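PDB 2FH5: signal recognition particle receptor beta subunit from Mus musculus, which binds GTP and forms part of the signal recognition particle receptor, which targets nascent secretory proteins to the endoplasmic reticulum membrane. Local coordinates for residues Ala99-Gln104 with Leu147-Arg151. Residues are numbered along the deposited sequence; the frame is centred on the assembly and turned at random.
Sequences AEFLYQ and LRVTR
Two first torsions, each setting CG anti to the backbone N, carry the Tyr-103 ring and the Arg-151 chain alongside one another: the tyrosine ring leaves its helix with chi1 -174°, and Arg-151 bends at chi2 (78°) and runs back past the ring. The contact joins two helices of a P-loop GTPase fold, 91-110 and the C-terminal end of 133-150; within segments 99-104 and 147-151 the closest CA atoms are those of Glu-100 and Leu-147, 7.5 Å apart. Arg-151 is the first residue to leave helical phi/psi, and its partly exposed side chain lies along the border of the contact. There Tyr-103 CD2 lies 3.4 Å above the Arg-151 guanidinium plane, over its centre. Ring and guanidinium planes are inclined by 58°, so this is an oblique approach rather than a parallel stack. Tyr-103 CE1 is 4.1 Å from Arg-148 CA, again oblique to the ring. Deeper in, Leu-147 inserts one branch: its CD1 touches Ala-99 CB at 4.0 Å and also rests against the backbone of Glu-100. Leu-168 and Leu-144 add apolar contacts to Tyr-103. Arg-148 sends its guanidinium elsewhere, to Asn-145 OD1 and to the carbonyls of Leu-168, Lys-170 and Lys-173, thereby tying the helix end to the following loop. Glu-100 may contribute a longer-range attraction, its OE1 being 5.1 Å from Arg-151 NH1. Arg-151 is poorly ordered, which limits confidence in its details; in the model, its NE approaches Tyr-103 CE2 to 3.2 Å.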
loop_
_atom_site.group_PDB
_atom_site.type_symbol
_atom_site.label_atom_id
_atom_site.label_comp_id
_atom_site.label_asym_id
_atom_site.label_seq_id
_atom_site.Cartn_x
_atom_site.Cartn_y
_atom_site.Cartn_z
ATOM N N ALA B 99 -5.918 14.492 -10.051
ATOM C CA ALA B 99 -6.544 14.701 -11.376
ATOM C C ALA B 99 -5.665 14.213 -12.531
ATOM O O ALA B 99 -6.136 13.566 -13.461
ATOM C CB ALA B 99 -6.886 16.189 -11.580
ATOM N N GLU B 100 -4.381 14.521 -12.455
ATOM C CA GLU B 100 -3.438 14.116 -13.487
ATOM C C GLU B 100 -3.315 12.603 -13.637
ATOM O O GLU B 100 -3.173 12.093 -14.760
ATOM C CB GLU B 100 -2.068 14.718 -13.186
ATOM C CG GLU B 100 -0.954 14.229 -14.062
ATOM C CD GLU B 100 0.326 15.008 -13.802
ATOM O OE1 GLU B 100 0.337 16.213 -14.156
ATOM O OE2 GLU B 100 1.300 14.435 -13.236
ATOM N N PHE B 101 -3.356 11.886 -12.512
ATOM C CA PHE B 101 -3.243 10.439 -12.569
ATOM C C PHE B 101 -4.588 9.877 -13.022
ATOM O O PHE B 101 -4.633 8.987 -13.858
ATOM C CB PHE B 101 -2.830 9.891 -11.194
ATOM C CG PHE B 101 -2.693 8.379 -11.130
ATOM C CD1 PHE B 101 -2.460 7.618 -12.278
ATOM C CD2 PHE B 101 -2.817 7.717 -9.911
ATOM C CE1 PHE B 101 -2.370 6.214 -12.216
ATOM C CE2 PHE B 101 -2.727 6.319 -9.835
ATOM C CZ PHE B 101 -2.506 5.564 -10.998
ATOM N N LEU B 102 -5.678 10.402 -12.480
ATOM C CA LEU B 102 -7.008 9.939 -12.867
ATOM C C LEU B 102 -7.217 10.113 -14.381
ATOM O O LEU B 102 -7.765 9.231 -15.050
ATOM C CB LEU B 102 -8.072 10.692 -12.066
ATOM C CG LEU B 102 -9.522 10.345 -12.378
ATOM C CD1 LEU B 102 -9.780 8.852 -12.174
ATOM C CD2 LEU B 102 -10.425 11.217 -11.502
ATOM N N TYR B 103 -6.745 11.236 -14.919
ATOM C CA TYR B 103 -6.818 11.524 -16.359
ATOM C C TYR B 103 -6.287 10.342 -17.168
ATOM O O TYR B 103 -6.956 9.837 -18.067
ATOM C CB TYR B 103 -5.977 12.767 -16.677
ATOM C CG TYR B 103 -6.084 13.236 -18.110
ATOM C CD1 TYR B 103 -7.152 14.027 -18.530
ATOM C CD2 TYR B 103 -5.119 12.891 -19.049
ATOM C CE1 TYR B 103 -7.251 14.464 -19.846
ATOM C CE2 TYR B 103 -5.215 13.321 -20.366
ATOM C CZ TYR B 103 -6.279 14.108 -20.755
ATOM O OH TYR B 103 -6.353 14.562 -22.054
ATOM N N GLN B 104 -5.063 9.917 -16.864
ATOM C CA GLN B 104 -4.477 8.766 -17.546
ATOM C C GLN B 104 -5.291 7.497 -17.296
ATOM O O GLN B 104 -5.359 6.625 -18.162
ATOM C CB GLN B 104 -3.040 8.527 -17.086
ATOM C CG GLN B 104 -1.990 8.958 -18.098
ATOM C CD GLN B 104 -0.976 9.944 -17.503
ATOM O OE1 GLN B 104 0.099 10.182 -18.075
ATOM N NE2 GLN B 104 -1.322 10.527 -16.349
ATOM N N LEU B 147 -7.265 20.252 -17.632
ATOM C CA LEU B 147 -6.254 19.319 -18.123
ATOM C C LEU B 147 -6.435 18.860 -19.566
ATOM O O LEU B 147 -5.450 18.699 -20.272
ATOM C CB LEU B 147 -6.169 18.074 -17.231
ATOM C CG LEU B 147 -5.221 18.084 -16.038
ATOM C CD1 LEU B 147 -5.401 16.791 -15.293
ATOM C CD2 LEU B 147 -3.763 18.241 -16.511
ATOM N N ARG B 148 -7.666 18.628 -20.010
ATOM C CA ARG B 148 -7.848 18.186 -21.386
ATOM C C ARG B 148 -7.448 19.261 -22.390
ATOM O O ARG B 148 -7.305 18.985 -23.581
ATOM C CB ARG B 148 -9.286 17.729 -21.623
ATOM C CG ARG B 148 -10.283 18.718 -21.219
ATOM C CD ARG B 148 -11.702 18.219 -21.439
ATOM N NE ARG B 148 -12.625 19.334 -21.219
ATOM C CZ ARG B 148 -13.877 19.364 -21.644
ATOM N NH1 ARG B 148 -14.364 18.335 -22.313
ATOM N NH2 ARG B 148 -14.631 20.429 -21.399
ATOM N N VAL B 149 -7.258 20.488 -21.917
ATOM C CA VAL B 149 -6.821 21.573 -22.792
ATOM C C VAL B 149 -5.304 21.765 -22.643
ATOM O O VAL B 149 -4.577 21.799 -23.631
ATOM C CB VAL B 149 -7.528 22.906 -22.455
ATOM C CG1 VAL B 149 -7.033 24.017 -23.381
ATOM C CG2 VAL B 149 -9.012 22.739 -22.568
ATOM N N THR B 150 -4.825 21.868 -21.406
ATOM C CA THR B 150 -3.393 22.066 -21.159
ATOM C C THR B 150 -2.522 20.817 -21.377
ATOM O O THR B 150 -1.343 20.936 -21.698
ATOM C CB THR B 150 -3.127 22.564 -19.719
ATOM O OG1 THR B 150 -3.345 21.489 -18.793
ATOM C CG2 THR B 150 -4.052 23.734 -19.366
ATOM N N ARG B 151 -3.102 19.633 -21.198
ATOM C CA ARG B 151 -2.387 18.361 -21.348
ATOM C C ARG B 151 -1.465 18.253 -22.562
ATOM O O ARG B 151 -1.933 18.120 -23.697
ATOM C CB ARG B 151 -3.391 17.221 -21.405
ATOM C CG ARG B 151 -2.782 15.847 -21.548
ATOM C CD ARG B 151 -2.233 15.313 -20.230
ATOM N NE ARG B 151 -2.075 13.864 -20.320
ATOM C CZ ARG B 151 -1.693 13.074 -19.322
ATOM N NH1 ARG B 151 -1.416 13.586 -18.129
ATOM N NH2 ARG B 151 -1.603 11.764 -19.520
#